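Local coordinates for pyridoxamine 5'-phosphate oxidase family protein (Corynebacterium diphtheriae NCTC 13129, PDB 3CP3), which is of unknown function but, as a member of the pyridoxamine 5'-phosphate oxidase family, probably binds a flavin such as FMN in its beta-barrel fold, at residues Val92-Asn97 against Ile129-Val134; Ala98-Asp103 against Lys123-Arg128; Leu32-Lys37 against Val71-Asp76. All coordinates share one frame; numbering follows the deposited sequence.

Contact 1: Val92-Asn97 against Ile129-Val134; sequences VVLKGN and IDVREV
Lys95 meets both Arg132 and Glu133 across a classic beta bulge, which interrupts the antiparallel pairing of strands 89-100 and 125-139 in the curled sheet of this flavin-binding-type fold. The evidence is in the backbone: Lys95 O accepts from Arg132 N at 2.8 Å and also from Glu133 N, while Lys95 N donates to Glu133 O. The register therefore slips by one residue between the Lys95-Glu133 and Gly96-Val131 pairs, and the chain turns a corner at Arg132. At Gly96, which has no side chain, the backbones close in: its CA lies 3.2 Å from Asp130 O.

The tightly packed face carries Leu94, Val131 and Val134, the first two buried. The two methyls of Leu94 divide the work: CD1, anti to CA (chi2 -179°), reaches Val131 CG2 at 3.9 Å, and CD2 lies 4.0 Å from Val134 CG1, the Leu94 and Val134 side chains running side by side. Leu24 of helix 17-25 and Val58 of strand 57-62 also touch Leu94.

The other face is polar and looser, with Arg132 and Glu133 exposed to solvent. Lys95 and Glu133 lie alongside each other, CB to CB 4.0 Å, but the Lys95 ammonium turns away to form a salt bridge with Asp39 of the second subunit. Arg132, its chain bent at chi3 (-58°), swings its guanidinium past Gly96, whose N lies over one face near the rim. Arg132 NH2 donates to Asn97 OD1 at 2.7 Å and is also salt-bridged to Asp76. The acceptor lies close to the guanidinium plane, whereas NH2 stands 53° out of the Asn97 amide plane. A water also donates to Asn97 OD1 at 2.6 Å, and weakly to Asp130 O.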
# COMPACT_ATOMS: atom_id res chain seq x y z
N VAL A 92 6.04 -2.20 -7.43
CA VAL A 92 5.84 -1.33 -8.57
C VAL A 92 4.79 -0.32 -8.08
O VAL A 92 3.76 -0.75 -7.50
CB VAL A 92 5.32 -2.10 -9.79
CG1 VAL A 92 4.89 -1.09 -10.96
CG2 VAL A 92 6.47 -3.08 -10.29
N VAL A 93 5.08 0.97 -8.27
CA VAL A 93 4.16 2.07 -7.92
C VAL A 93 3.80 2.81 -9.20
O VAL A 93 4.70 3.33 -9.95
CB VAL A 93 4.82 3.02 -6.92
CG1 VAL A 93 3.91 4.33 -6.60
CG2 VAL A 93 5.16 2.30 -5.67
N LEU A 94 2.51 2.91 -9.45
CA LEU A 94 2.04 3.76 -10.51
C LEU A 94 1.53 5.09 -9.93
O LEU A 94 0.82 5.09 -8.90
CB LEU A 94 0.94 3.04 -11.31
CG LEU A 94 1.19 1.62 -11.75
CD1 LEU A 94 -0.05 1.20 -12.54
CD2 LEU A 94 2.48 1.57 -12.65
N LYS A 95 1.91 6.22 -10.54
CA LYS A 95 1.23 7.48 -10.27
C LYS A 95 0.22 7.73 -11.37
O LYS A 95 0.54 7.56 -12.54
CB LYS A 95 2.20 8.63 -10.29
CG LYS A 95 3.18 8.63 -9.12
CD LYS A 95 3.75 10.05 -8.96
CE LYS A 95 5.00 10.09 -8.08
NZ LYS A 95 4.74 9.61 -6.67
N GLY A 96 -1.00 8.15 -11.00
CA GLY A 96 -1.96 8.47 -12.03
C GLY A 96 -3.20 9.18 -11.56
O GLY A 96 -3.22 9.75 -10.46
N ASN A 97 -4.18 9.22 -12.45
CA ASN A 97 -5.48 9.83 -12.16
C ASN A 97 -6.57 8.83 -12.38
O ASN A 97 -6.60 8.15 -13.44
CB ASN A 97 -5.72 11.09 -12.98
CG ASN A 97 -4.74 12.20 -12.60
OD1 ASN A 97 -3.63 12.21 -13.09
ND2 ASN A 97 -5.15 13.14 -11.73
N ILE A 129 -7.62 4.01 -14.17
CA ILE A 129 -6.46 4.82 -13.82
C ILE A 129 -5.65 5.11 -15.07
O ILE A 129 -5.15 4.19 -15.68
CB ILE A 129 -5.50 4.18 -12.73
CG1 ILE A 129 -6.30 3.74 -11.49
CG2 ILE A 129 -4.43 5.25 -12.33
CD1 ILE A 129 -5.54 2.83 -10.45
N ASP A 130 -5.50 6.38 -15.41
CA ASP A 130 -4.61 6.80 -16.46
C ASP A 130 -3.24 6.99 -15.82
O ASP A 130 -3.08 7.85 -14.97
CB ASP A 130 -5.07 8.13 -17.03
CG ASP A 130 -6.27 8.00 -17.96
OD1 ASP A 130 -6.47 6.95 -18.59
OD2 ASP A 130 -7.03 8.94 -18.02
N VAL A 131 -2.27 6.20 -16.26
CA VAL A 131 -0.95 6.13 -15.66
C VAL A 131 -0.02 7.19 -16.21
O VAL A 131 0.15 7.32 -17.43
CB VAL A 131 -0.39 4.74 -15.88
CG1 VAL A 131 1.06 4.61 -15.30
CG2 VAL A 131 -1.31 3.74 -15.19
N ARG A 132 0.51 8.00 -15.29
CA ARG A 132 1.45 9.10 -15.61
C ARG A 132 2.90 8.62 -15.45
O ARG A 132 3.79 9.07 -16.19
CB ARG A 132 1.20 10.21 -14.58
CG ARG A 132 1.38 11.66 -14.98
CD ARG A 132 1.23 12.54 -13.65
NE ARG A 132 -0.08 12.29 -13.06
CZ ARG A 132 -0.34 12.20 -11.76
NH1 ARG A 132 0.61 12.32 -10.85
NH2 ARG A 132 -1.57 11.95 -11.38
N GLU A 133 3.14 7.74 -14.47
CA GLU A 133 4.50 7.29 -14.11
C GLU A 133 4.49 5.85 -13.59
O GLU A 133 3.53 5.41 -12.94
CB GLU A 133 5.13 8.17 -13.00
CG GLU A 133 5.49 9.61 -13.39
CD GLU A 133 6.04 10.43 -12.22
OE1 GLU A 133 5.47 11.50 -11.89
OE2 GLU A 133 7.07 10.04 -11.62
N VAL A 134 5.60 5.15 -13.83
CA VAL A 134 5.74 3.76 -13.41
C VAL A 134 7.06 3.74 -12.65
O VAL A 134 8.07 4.21 -13.18
CB VAL A 134 5.93 2.87 -14.64
CG1 VAL A 134 6.11 1.38 -14.22
CG2 VAL A 134 4.75 3.03 -15.62
O HOH W 1 -3.52 11.19 -15.52

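Contact 2: Ala98-Asp103 against Lys123-Arg128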
# COMPACT_ATOMS: atom_id res chain seq x y z
N ALA A 98 -7.44 8.70 -11.36
CA ALA A 98 -8.47 7.65 -11.38
C ALA A 98 -9.84 8.31 -11.64
O ALA A 98 -10.19 9.34 -11.00
CB ALA A 98 -8.50 6.89 -10.07
N TYR A 99 -10.62 7.72 -12.56
CA TYR A 99 -11.96 8.21 -12.86
C TYR A 99 -12.92 7.04 -13.01
O TYR A 99 -12.54 6.03 -13.59
CB TYR A 99 -12.02 9.00 -14.19
CG TYR A 99 -10.85 9.95 -14.39
CD1 TYR A 99 -10.81 11.22 -13.76
CD2 TYR A 99 -9.78 9.58 -15.20
CE1 TYR A 99 -9.72 12.07 -13.94
CE2 TYR A 99 -8.68 10.43 -15.39
CZ TYR A 99 -8.68 11.68 -14.79
OH TYR A 99 -7.59 12.48 -14.99
N VAL A 100 -14.15 7.20 -12.52
CA VAL A 100 -15.25 6.26 -12.86
C VAL A 100 -15.46 6.26 -14.38
O VAL A 100 -15.39 7.31 -14.99
CB VAL A 100 -16.54 6.62 -12.12
CG1 VAL A 100 -17.63 5.66 -12.48
CG2 VAL A 100 -16.32 6.57 -10.62
N VAL A 101 -15.78 5.13 -15.04
CA VAL A 101 -15.66 5.01 -16.56
C VAL A 101 -16.62 5.77 -17.59
O VAL A 101 -16.19 6.31 -18.63
CB VAL A 101 -15.40 3.50 -16.94
CG1 VAL A 101 -15.65 3.20 -18.39
CG2 VAL A 101 -13.96 3.12 -16.55
N ARG A 102 -17.92 5.81 -17.32
CA ARG A 102 -18.85 6.61 -18.16
C ARG A 102 -19.15 6.19 -19.62
O ARG A 102 -20.31 6.09 -19.98
CB ARG A 102 -18.49 8.11 -18.10
CG ARG A 102 -17.96 8.61 -16.73
CD ARG A 102 -16.49 8.96 -16.78
NE ARG A 102 -16.01 9.43 -15.47
CZ ARG A 102 -15.32 10.54 -15.23
NH1 ARG A 102 -15.01 10.79 -13.97
NH2 ARG A 102 -14.98 11.43 -16.22
N ASP A 103 -18.13 5.98 -20.47
CA ASP A 103 -18.33 5.55 -21.87
C ASP A 103 -18.90 4.07 -22.02
O ASP A 103 -18.19 3.06 -21.74
CB ASP A 103 -16.98 5.73 -22.62
CG ASP A 103 -17.11 5.54 -24.13
OD1 ASP A 103 -17.93 6.23 -24.77
OD2 ASP A 103 -16.37 4.71 -24.69
N LYS A 123 -24.41 -4.03 -7.58
CA LYS A 123 -24.15 -3.03 -8.61
C LYS A 123 -22.75 -2.47 -8.36
O LYS A 123 -22.26 -2.46 -7.22
CB LYS A 123 -25.18 -1.90 -8.57
CG LYS A 123 -24.80 -0.62 -9.35
CD LYS A 123 -25.95 0.39 -9.41
CE LYS A 123 -25.46 1.80 -9.82
NZ LYS A 123 -26.61 2.72 -10.03
N TYR A 124 -22.10 -2.00 -9.43
CA TYR A 124 -20.72 -1.53 -9.35
C TYR A 124 -20.38 -0.58 -10.49
O TYR A 124 -21.14 -0.46 -11.45
CB TYR A 124 -19.78 -2.73 -9.36
CG TYR A 124 -19.78 -3.53 -10.64
CD1 TYR A 124 -18.90 -3.20 -11.69
CD2 TYR A 124 -20.61 -4.64 -10.79
CE1 TYR A 124 -18.88 -3.96 -12.86
CE2 TYR A 124 -20.59 -5.40 -11.96
CZ TYR A 124 -19.71 -5.04 -12.98
OH TYR A 124 -19.69 -5.77 -14.12
N ASN A 125 -19.24 0.10 -10.37
CA ASN A 125 -18.69 0.83 -11.50
C ASN A 125 -17.26 0.36 -11.71
O ASN A 125 -16.59 0.01 -10.74
CB ASN A 125 -18.64 2.34 -11.25
CG ASN A 125 -19.99 3.04 -11.31
OD1 ASN A 125 -20.23 3.92 -10.48
ND2 ASN A 125 -20.85 2.72 -12.31
N PHE A 126 -16.76 0.44 -12.93
CA PHE A 126 -15.32 0.34 -13.18
C PHE A 126 -14.67 1.69 -12.87
O PHE A 126 -15.32 2.72 -13.08
CB PHE A 126 -15.12 0.02 -14.65
CG PHE A 126 -15.49 -1.40 -15.00
CD1 PHE A 126 -14.64 -2.44 -14.65
CD2 PHE A 126 -16.67 -1.68 -15.62
CE1 PHE A 126 -15.00 -3.77 -15.00
CE2 PHE A 126 -17.03 -2.99 -15.95
CZ PHE A 126 -16.16 -4.02 -15.62
N VAL A 127 -13.44 1.69 -12.40
CA VAL A 127 -12.67 2.93 -12.27
C VAL A 127 -11.48 2.68 -13.19
O VAL A 127 -11.01 1.54 -13.24
CB VAL A 127 -12.22 3.13 -10.80
CG1 VAL A 127 -11.33 4.36 -10.63
CG2 VAL A 127 -13.47 3.22 -9.91
N ARG A 128 -11.10 3.68 -13.99
CA ARG A 128 -9.92 3.64 -14.84
C ARG A 128 -8.84 4.52 -14.24
O ARG A 128 -9.12 5.66 -13.87
CB ARG A 128 -10.24 4.23 -16.23
CG ARG A 128 -9.09 4.11 -17.25
CD ARG A 128 -9.09 5.30 -18.22
NE ARG A 128 -10.45 5.75 -18.50
CZ ARG A 128 -10.85 7.02 -18.54
NH1 ARG A 128 -10.00 8.04 -18.33
NH2 ARG A 128 -12.12 7.27 -18.79
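An antiparallel strand pair, the continuation of strands 89-100 and 125-139 to the point where the first leaves the sheet, brings Tyr99 and Val100 against Arg128 and Val127. Tyr99 and Arg128 form a hydrogen-bonded pair, Tyr99 N to Arg128 O at 2.9 Å and Arg128 N to Tyr99 O at 2.8 Å. A further bond from Val101 N to Phe126 O is longer, at 3.1 Å, and more bent, 140° at the hydrogen, as the chain departs.

On one face the Arg128 side chain crosses Tyr99, guanidinium and ring planes 46° apart, with NH1 3.5 Å from Tyr99 CD2. On the Val100 and Val127 face, Val100 CG1 abuts Asn125 CB at 3.7 Å. Val127 CG1, anti to its backbone N (chi1 176°), reaches Ala98 CB at 3.8 Å.

Arg128 has two acidic partners, NE being salt-bridged to Glu106 of helix 104-110 and NH1 to Asp130. Asp103 occupies the N-cap position of that helix, whose Ala110 touches Phe126, while strand 57-62 borders strand 125-139 through Phe60 beside Val127.

Contact 3: Leu32-Lys37 against Val71-Asp76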
# COMPACT_ATOMS: atom_id res chain seq x y z
N LEU A 32 -4.82 0.81 -3.86
CA LEU A 32 -5.00 2.16 -4.31
C LEU A 32 -4.73 3.11 -3.15
O LEU A 32 -5.31 2.96 -2.06
CB LEU A 32 -6.44 2.33 -4.81
CG LEU A 32 -6.68 3.65 -5.52
CD1 LEU A 32 -6.12 3.71 -6.94
CD2 LEU A 32 -8.18 3.91 -5.55
N VAL A 33 -3.91 4.15 -3.39
CA VAL A 33 -3.74 5.10 -2.35
C VAL A 33 -4.46 6.36 -2.76
O VAL A 33 -4.16 6.94 -3.83
CB VAL A 33 -2.24 5.43 -2.10
CG1 VAL A 33 -2.12 6.44 -1.00
CG2 VAL A 33 -1.49 4.12 -1.74
N VAL A 34 -5.35 6.81 -1.89
CA VAL A 34 -6.17 7.97 -2.17
C VAL A 34 -6.00 9.01 -1.11
O VAL A 34 -5.46 8.75 -0.02
CB VAL A 34 -7.68 7.61 -2.23
CG1 VAL A 34 -7.93 6.55 -3.30
CG2 VAL A 34 -8.15 7.09 -0.87
N HIS A 35 -6.43 10.21 -1.46
CA HIS A 35 -6.38 11.29 -0.53
C HIS A 35 -7.37 12.33 -0.78
O HIS A 35 -7.70 12.64 -1.93
CB HIS A 35 -4.98 11.92 -0.42
CG HIS A 35 -4.52 12.68 -1.63
ND1 HIS A 35 -4.13 12.05 -2.80
CD2 HIS A 35 -4.27 13.99 -1.81
CE1 HIS A 35 -3.71 12.95 -3.66
NE2 HIS A 35 -3.81 14.14 -3.10
N ARG A 36 -7.91 12.88 0.31
CA ARG A 36 -8.65 14.15 0.27
C ARG A 36 -7.85 15.12 1.16
O ARG A 36 -7.85 15.02 2.40
CB ARG A 36 -10.11 13.98 0.73
CG ARG A 36 -10.96 15.27 0.74
CD ARG A 36 -12.37 15.01 1.32
NE ARG A 36 -13.06 16.25 1.70
CZ ARG A 36 -14.36 16.35 2.00
NH1 ARG A 36 -15.14 15.27 1.96
NH2 ARG A 36 -14.88 17.53 2.32
N LYS A 37 -7.10 16.00 0.49
CA LYS A 37 -6.07 16.85 1.11
C LYS A 37 -5.02 15.97 1.80
O LYS A 37 -4.39 15.12 1.14
CB LYS A 37 -6.66 17.93 2.06
CG LYS A 37 -7.68 18.87 1.41
CD LYS A 37 -8.03 20.04 2.34
CE LYS A 37 -9.26 20.81 1.86
NZ LYS A 37 -9.60 21.96 2.78
N VAL A 71 -16.13 10.49 -5.52
CA VAL A 71 -15.74 11.66 -6.33
C VAL A 71 -15.05 12.79 -5.56
O VAL A 71 -14.38 13.65 -6.17
CB VAL A 71 -16.89 12.19 -7.27
CG1 VAL A 71 -17.18 11.17 -8.40
CG2 VAL A 71 -18.13 12.56 -6.50
N ASN A 72 -15.19 12.80 -4.22
CA ASN A 72 -14.54 13.85 -3.40
C ASN A 72 -13.11 13.57 -3.04
O ASN A 72 -12.43 14.43 -2.53
CB ASN A 72 -15.33 14.23 -2.13
CG ASN A 72 -15.72 13.02 -1.29
OD1 ASN A 72 -14.89 12.21 -0.89
ND2 ASN A 72 -17.01 12.91 -1.00
N LEU A 73 -12.67 12.34 -3.28
CA LEU A 73 -11.23 12.04 -3.23
C LEU A 73 -10.57 12.71 -4.45
O LEU A 73 -11.18 12.89 -5.48
CB LEU A 73 -10.96 10.54 -3.24
CG LEU A 73 -11.71 9.67 -2.19
CD1 LEU A 73 -11.48 8.20 -2.50
CD2 LEU A 73 -11.22 10.00 -0.83
N ASN A 74 -9.36 13.15 -4.28
CA ASN A 74 -8.64 13.67 -5.41
C ASN A 74 -8.62 12.57 -6.52
O ASN A 74 -8.53 11.38 -6.22
CB ASN A 74 -7.27 14.00 -4.91
CG ASN A 74 -6.57 15.01 -5.73
OD1 ASN A 74 -6.36 14.82 -6.91
ND2 ASN A 74 -6.09 16.05 -5.08
N SER A 75 -8.65 12.96 -7.79
CA SER A 75 -8.46 11.96 -8.86
C SER A 75 -7.02 11.46 -8.89
O SER A 75 -6.73 10.38 -9.43
CB SER A 75 -8.91 12.55 -10.23
OG SER A 75 -7.96 13.52 -10.68
N ASP A 76 -6.12 12.20 -8.23
CA ASP A 76 -4.70 11.85 -8.20
C ASP A 76 -4.46 10.75 -7.16
O ASP A 76 -4.82 10.90 -5.97
CB ASP A 76 -3.87 13.14 -7.84
CG ASP A 76 -2.36 12.90 -7.78
OD1 ASP A 76 -1.77 12.18 -8.63
OD2 ASP A 76 -1.74 13.51 -6.89
O HOH W 2 -6.82 10.36 -4.35
O HOH W 3 -7.13 16.49 -2.37
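Val34-Arg36 runs past 72-76 with the end-to-end directions 128° apart, and one direct backbone hydrogen bond joins the two, Asn74 N to His35 O at 2.9 Å and nearly straight at the hydrogen. The loop includes an Asx turn: Asn74 OD1 accepts from Asp76 N, two residues on, just where strand 76-83 begins beside strand 29-36 in the antiparallel sheet.

The His35 ring makes the main flat-group contact, with Asn74 and Asp76. Its CG stands between the backbone N and the carbonyl carbon (chi1 69°), and the imidazole lies side by side with the Asn74 side chain, their planes 24° apart. Asn74 CB sits over one face of the His35 ring, 4.0 Å from the centroid and close to the ring normal, a CH-pi contact. Thus the amide that closes the Asx turn through OD1 also stacks on the ring. At the ring edge, in plane, lies Asp76 OD2, 3.8 Å from His35 CE1, with the carboxylate turned nearly perpendicular to the imidazole. The other carboxylate oxygen, OD1, belongs to Arg132, and Asp38 of the second subunit packs on both His35 and Asp76.

Beyond the ring, Leu73 CD1 fits against Val34, reaching its CB at 3.9 Å; Phe69 and Val77 also touch Val34. At the end of the strand a water bridges the segments, accepting from Lys37 N and from the side-chain Asn74 ND2, at 2.9 Å each.

Contacts 1 and 2 are successive sections of one strand pair, 89-100 with 125-139, their centres 16 Å apart; Asp130 OD2 of contact 1 lies 3.4 Å from Tyr99 CE2 of contact 2. Contact 3 joins strand 29-36 of the same sheet to the loop leading into strand 76-83. It is tied to contact 1 by the salt bridge from Arg132 NH2 to Asp76 OD1, 2.8 Å, and probably by a hydrogen bond between Asn97 ND2 and Ser75 OG. Ala98 N and Ser75 O, 2.7 Å apart, probably link contacts 2 and 3 in the same way. Contacts 1 and 3 both touch the second subunit, whereas contact 2 does not.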